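TbiB1 (Thermobaculum terrenum, PDB 5V1V) binds the leader peptide of the lasso-peptide precursor TbiA(alpha), probably so that the precursor can be presented to the processing enzymes of the pathway. Local coordinates at residues Ser37-Leu42 / Asp54-Glu59; Lys5-Val10 / Leu21-Thr26. One frame throughout, in Å; residues are numbered along the deposited sequence. Where two conformers were deposited one is given.

Interaction 1: Ser37-Leu42 / Asp54-Glu59. With ZN (zinc ion), chain F.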
loop_
_atom_site.group_PDB
_atom_site.type_symbol
_atom_site.label_atom_id
_atom_site.label_comp_id
_atom_site.label_asym_id
_atom_site.label_seq_id
_atom_site.Cartn_x
_atom_site.Cartn_y
_atom_site.Cartn_z
ATOM N N SER A 37 -1.500 3.168 -4.454
ATOM C CA SER A 37 -0.420 4.147 -4.391
ATOM C C SER A 37 -0.671 5.186 -3.307
ATOM O O SER A 37 0.250 5.578 -2.589
ATOM C CB SER A 37 -0.242 4.839 -5.739
ATOM O OG SER A 37 0.243 3.929 -6.697
ATOM N N ARG A 38 -1.922 5.628 -3.184
ATOM C CA ARG A 38 -2.271 6.592 -2.152
ATOM C C ARG A 38 -2.078 6.007 -0.750
ATOM O O ARG A 38 -1.512 6.666 0.129
ATOM C CB ARG A 38 -3.697 7.122 -2.326
ATOM C CG ARG A 38 -4.084 8.176 -1.296
ATOM C CD ARG A 38 -3.328 9.487 -1.452
ATOM N NE ARG A 38 -3.740 10.436 -0.423
ATOM C CZ ARG A 38 -2.923 11.093 0.396
ATOM N NH1 ARG A 38 -1.605 10.948 0.309
ATOM N NH2 ARG A 38 -3.433 11.924 1.292
ATOM N N ILE A 39 -2.550 4.777 -0.546
ATOM C CA ILE A 39 -2.330 4.083 0.720
ATOM C C ILE A 39 -0.831 3.971 1.015
ATOM O O ILE A 39 -0.405 4.241 2.137
ATOM C CB ILE A 39 -3.019 2.707 0.746
ATOM C CG1 ILE A 39 -4.537 2.906 0.729
ATOM C CG2 ILE A 39 -2.575 1.923 1.979
ATOM C CD1 ILE A 39 -5.300 1.656 0.345
ATOM N N TRP A 40 -0.030 3.599 0.015
ATOM C CA TRP A 40 1.405 3.495 0.230
ATOM C C TRP A 40 2.000 4.829 0.682
ATOM O O TRP A 40 2.787 4.886 1.628
ATOM C CB TRP A 40 2.088 2.987 -1.030
ATOM C CG TRP A 40 3.544 2.716 -0.817
ATOM C CD1 TRP A 40 4.584 3.545 -1.137
ATOM C CD2 TRP A 40 4.127 1.556 -0.200
ATOM N NE1 TRP A 40 5.773 2.969 -0.765
ATOM C CE2 TRP A 40 5.525 1.746 -0.201
ATOM C CE3 TRP A 40 3.609 0.367 0.331
ATOM C CZ2 TRP A 40 6.417 0.803 0.317
ATOM C CZ3 TRP A 40 4.502 -0.580 0.850
ATOM C CH2 TRP A 40 5.892 -0.350 0.836
ATOM N N SER A 41 1.591 5.910 0.025
ATOM C CA SER A 41 2.080 7.234 0.392
ATOM C C SER A 41 1.743 7.595 1.840
ATOM O O SER A 41 2.564 8.189 2.553
ATOM C CB SER A 41 1.547 8.294 -0.566
ATOM O OG SER A 41 2.065 8.092 -1.867
ATOM N N LEU A 42 0.548 7.214 2.282
ATOM C CA LEU A 42 0.139 7.440 3.666
ATOM C C LEU A 42 0.946 6.577 4.644
ATOM O O LEU A 42 1.328 7.039 5.717
ATOM C CB LEU A 42 -1.366 7.200 3.828
ATOM C CG LEU A 42 -2.263 8.220 3.111
ATOM C CD1 LEU A 42 -3.635 7.641 2.795
ATOM C CD2 LEU A 42 -2.387 9.501 3.922
ATOM N N ASP A 54 -9.684 7.021 7.184
ATOM C CA ASP A 54 -10.305 8.336 7.173
ATOM C C ASP A 54 -9.877 9.132 5.947
ATOM O O ASP A 54 -10.702 9.816 5.349
ATOM C CB ASP A 54 -10.005 9.081 8.468
ATOM C CG ASP A 54 -10.711 8.474 9.654
ATOM O OD1 ASP A 54 -11.520 7.537 9.470
ATOM O OD2 ASP A 54 -10.450 8.933 10.787
ATOM N N ALA A 55 -8.605 9.030 5.559
ATOM C CA ALA A 55 -8.102 9.742 4.387
ATOM C C ALA A 55 -8.759 9.254 3.103
ATOM O O ALA A 55 -9.209 10.064 2.289
ATOM C CB ALA A 55 -6.590 9.629 4.298
ATOM N N ILE A 56 -8.843 7.936 2.936
ATOM C CA ILE A 56 -9.474 7.373 1.745
ATOM C C ILE A 56 -10.963 7.742 1.696
ATOM O O ILE A 56 -11.477 8.080 0.635
ATOM C CB ILE A 56 -9.234 5.847 1.629
ATOM C CG1 ILE A 56 -7.727 5.532 1.539
ATOM C CG2 ILE A 56 -9.962 5.280 0.420
ATOM C CD1 ILE A 56 -6.973 6.253 0.429
ATOM N N CYS A 57 -11.641 7.718 2.842
ATOM C CA CYS A 57 -13.047 8.140 2.910
ATOM C C CYS A 57 -13.264 9.609 2.570
ATOM O O CYS A 57 -14.323 9.977 2.056
ATOM C CB CYS A 57 -13.628 7.867 4.286
ATOM S SG CYS A 57 -13.984 6.127 4.551
ATOM N N ALA A 58 -12.273 10.443 2.868
ATOM C CA ALA A 58 -12.355 11.869 2.581
ATOM C C ALA A 58 -12.063 12.163 1.108
ATOM O O ALA A 58 -12.602 13.117 0.539
ATOM C CB ALA A 58 -11.395 12.633 3.478
ATOM N N GLU A 59 -11.216 11.336 0.495
ATOM C CA GLU A 59 -10.664 11.614 -0.836
ATOM C C GLU A 59 -11.365 10.889 -1.980
ATOM O O GLU A 59 -11.188 11.251 -3.149
ATOM C CB GLU A 59 -9.175 11.276 -0.844
ATOM C CG GLU A 59 -8.349 12.206 0.035
ATOM C CD GLU A 59 -6.897 11.782 0.173
ATOM O OE1 GLU A 59 -6.415 10.970 -0.647
ATOM O OE2 GLU A 59 -6.235 12.281 1.109
HETATM ZN ZN ZN F . -11.386 8.174 12.337
HETATM O O HOH W 1 -13.330 8.368 11.723
#
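Glu59 OE1 is held by one bond, from Arg38 NE at 2.7 Å, and its partner Glu59 OE2 by another, from Arg38 NH2 at 2.8 Å; the grip is side-on. Both oxygens use their syn lone pairs, and the two bonds are nearly straight, making this a bidentate salt bridge. Guanidinium and carboxylate are almost coplanar, so the paired bonds would restrain the rotation of both flat groups. Arg38 gets there with CG anti to the backbone N and a bend at chi2, 68°, while Glu59 stretches across it, extended beyond CG. Leu42 CD2 lies over one guanidinium face, offset toward the rim.

Beneath the ion pair the contact turns apolar. Ile56 slides past Arg38 in the opposite direction, its CD1 3.9 Å from Arg38 CG, and the same methyl group touches Ile39 CG1. Leu42 CD1 meets Ala55 CB at 3.9 Å.

The axes of the two short helical segments come within 11.0 Å, their N-to-C directions 137° apart, a spacing bridged by side chains. Asp54, with Glu50, binds a zinc ion through OD2. The bound peptide makes backbone hydrogen bonds with Glu59. Helix 64-80 takes up Ile39 and Ile56 in this winged-helix-like PqqD fold, and Trp40 packs against the three-stranded sheet.

Interaction 2: Lys5-Val10 / Leu21-Thr26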
loop_
_atom_site.group_PDB
_atom_site.type_symbol
_atom_site.label_atom_id
_atom_site.label_comp_id
_atom_site.label_asym_id
_atom_site.label_seq_id
_atom_site.Cartn_x
_atom_site.Cartn_y
_atom_site.Cartn_z
ATOM N N LYS A 5 4.944 -0.436 10.022
ATOM C CA LYS A 5 5.705 0.433 9.127
ATOM C C LYS A 5 6.127 -0.284 7.849
ATOM O O LYS A 5 6.229 -1.498 7.814
ATOM C CB LYS A 5 6.953 0.977 9.824
ATOM C CG LYS A 5 8.052 -0.039 10.072
ATOM C CD LYS A 5 9.261 0.660 10.667
ATOM C CE LYS A 5 10.537 0.056 10.127
ATOM N NZ LYS A 5 11.693 0.542 10.918
ATOM N N ILE A 6 6.405 0.488 6.804
ATOM C CA ILE A 6 7.050 -0.044 5.608
ATOM C C ILE A 6 8.394 -0.691 5.973
ATOM O O ILE A 6 9.137 -0.179 6.824
ATOM C CB ILE A 6 7.236 1.069 4.561
ATOM C CG1 ILE A 6 5.858 1.504 4.054
ATOM C CG2 ILE A 6 8.187 0.638 3.442
ATOM C CD1 ILE A 6 5.905 2.800 3.294
ATOM N N SER A 7 8.698 -1.831 5.353
ATOM C CA SER A 7 9.977 -2.486 5.578
ATOM C C SER A 7 11.139 -1.558 5.226
ATOM O O SER A 7 11.111 -0.871 4.193
ATOM C CB SER A 7 10.081 -3.763 4.745
ATOM O OG SER A 7 11.413 -4.239 4.690
ATOM N N ASP A 8 12.180 -1.585 6.064
ATOM C CA ASP A 8 13.391 -0.807 5.811
ATOM C C ASP A 8 14.147 -1.287 4.572
ATOM O O ASP A 8 15.054 -0.606 4.098
ATOM C CB ASP A 8 14.319 -0.844 7.030
ATOM C CG ASP A 8 13.788 -0.037 8.197
ATOM O OD1 ASP A 8 13.123 0.996 7.968
ATOM O OD2 ASP A 8 14.044 -0.444 9.349
ATOM N N ALA A 9 13.779 -2.455 4.053
ATOM C CA ALA A 9 14.420 -3.016 2.865
ATOM C C ALA A 9 13.783 -2.586 1.541
ATOM O O ALA A 9 14.252 -2.964 0.475
ATOM C CB ALA A 9 14.474 -4.533 2.961
ATOM N N VAL A 10 12.732 -1.778 1.615
ATOM C CA VAL A 10 11.963 -1.395 0.432
ATOM C C VAL A 10 12.352 -0.010 -0.082
ATOM O O VAL A 10 12.427 0.956 0.686
ATOM C CB VAL A 10 10.441 -1.471 0.704
ATOM C CG1 VAL A 10 9.643 -0.993 -0.496
ATOM C CG2 VAL A 10 10.041 -2.899 1.023
ATOM N N LEU A 21 7.751 -0.570 -6.339
ATOM C CA LEU A 21 8.417 -0.960 -5.090
ATOM C C LEU A 21 9.468 -2.014 -5.379
ATOM O O LEU A 21 9.187 -2.982 -6.088
ATOM C CB LEU A 21 7.414 -1.549 -4.091
ATOM C CG LEU A 21 6.138 -0.751 -3.848
ATOM C CD1 LEU A 21 5.216 -1.461 -2.874
ATOM C CD2 LEU A 21 6.496 0.624 -3.323
ATOM N N LEU A 22 10.659 -1.841 -4.812
ATOM C CA LEU A 22 11.729 -2.814 -4.933
ATOM C C LEU A 22 12.119 -3.303 -3.546
ATOM O O LEU A 22 12.479 -2.500 -2.685
ATOM C CB LEU A 22 12.946 -2.182 -5.609
ATOM C CG LEU A 22 12.865 -1.802 -7.087
ATOM C CD1 LEU A 22 12.094 -0.507 -7.306
ATOM C CD2 LEU A 22 14.281 -1.677 -7.618
ATOM N N HIS A 23 12.038 -4.608 -3.323
ATOM C CA HIS A 23 12.476 -5.154 -2.065
ATOM C C HIS A 23 13.922 -5.588 -2.224
ATOM O O HIS A 23 14.216 -6.518 -2.980
ATOM C CB HIS A 23 11.599 -6.323 -1.652
ATOM C CG HIS A 23 11.771 -6.712 -0.223
ATOM N ND1 HIS A 23 12.972 -7.155 0.292
ATOM C CD2 HIS A 23 10.896 -6.707 0.809
ATOM C CE1 HIS A 23 12.825 -7.409 1.580
ATOM N NE2 HIS A 23 11.579 -7.137 1.919
ATOM N N LEU A 24 14.827 -4.888 -1.542
ATOM C CA LEU A 24 16.272 -5.082 -1.761
ATOM C C LEU A 24 16.827 -6.417 -1.302
ATOM O O LEU A 24 17.947 -6.785 -1.669
ATOM C CB LEU A 24 17.076 -3.952 -1.125
ATOM C CG LEU A 24 16.827 -2.553 -1.680
ATOM C CD1 LEU A 24 17.748 -1.551 -1.007
ATOM C CD2 LEU A 24 16.978 -2.501 -3.189
ATOM N N GLN A 25 16.065 -7.146 -0.497
ATOM C CA GLN A 25 16.569 -8.419 0.019
ATOM C C GLN A 25 15.948 -9.648 -0.645
ATOM O O GLN A 25 16.613 -10.668 -0.793
ATOM C CB GLN A 25 16.440 -8.456 1.539
ATOM C CG GLN A 25 17.307 -7.394 2.207
ATOM C CD GLN A 25 17.352 -7.514 3.711
ATOM O OE1 GLN A 25 17.163 -8.596 4.264
ATOM N NE2 GLN A 25 17.616 -6.401 4.384
ATOM N N THR A 26 14.690 -9.539 -1.065
ATOM C CA THR A 26 14.046 -10.608 -1.835
ATOM C C THR A 26 14.322 -10.442 -3.336
ATOM O O THR A 26 14.211 -11.403 -4.108
ATOM C CB THR A 26 12.527 -10.680 -1.580
ATOM O OG1 THR A 26 11.887 -9.530 -2.142
ATOM C CG2 THR A 26 12.216 -10.760 -0.078
HETATM O O HOH W 2 11.478 -6.910 4.936
#
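His23 extends its ring from the end of strand 18-23 toward the turn before strand 10-15, with CG anti to the backbone N (chi1 -165°). Its ND1 receives the backbone N-H of Gln25 at 3.2 Å, from near the ring plane, which helps fix the ring's rotation. Thr26 CG2 lies over one face, offset toward the rim. Ala9 CB comes obliquely to CE1 of His23 at 3.6 Å, and Val10 CG2, beside its own backbone N, approaches CD2 of His23 from a crossing side chain.

At this end of the three-stranded antiparallel sheet of the PqqD fold, strand 10-15 begins beside the end of strand 18-23: Val10 and His23 form a non-hydrogen-bonded pair, and Leu24 N donates to Ala9 O at 2.8 Å, straight at 170° and in the carbonyl plane. Val10 CA adds a C-H...O contact to Leu22 O.

Ser7 through Val10 make a type I turn. Ser7 OG, anti to the backbone N at chi1 166°, folds back to accept from Ala9 N at 3.0 Å, an ST turn. A water joins this hydroxyl, at 2.7 Å from Ser7 OG, to His23 NE2, so both ring nitrogens have polar partners. Within the same segment, Lys5 NZ forms a salt bridge with Asp8 OD2, meeting it from above the carboxylate plane.

How the interactions relate
Trp40 carries the connection between interactions 1 and 2, whose centres are about 20 Å apart on opposite sides of the chain's centre. Its indole leaves helix 34-44 on the side away from helix 49-59 and packs on residues of interaction 2: CE2 of Trp40 is 3.5 Å from Leu21 CD2, while CZ2 of Trp40 lies 3.6 Å from Ile6 CG2 and 3.8 Å from Val10 CG1. Helix 34-44 is thus held between its helical neighbour and the sheet. The bound peptide touches both contacts, packing on Leu22 in interaction 2 and on Ile39 and Ile56 in interaction 1, consistent with a leader-binding surface lined by both sheet and helices.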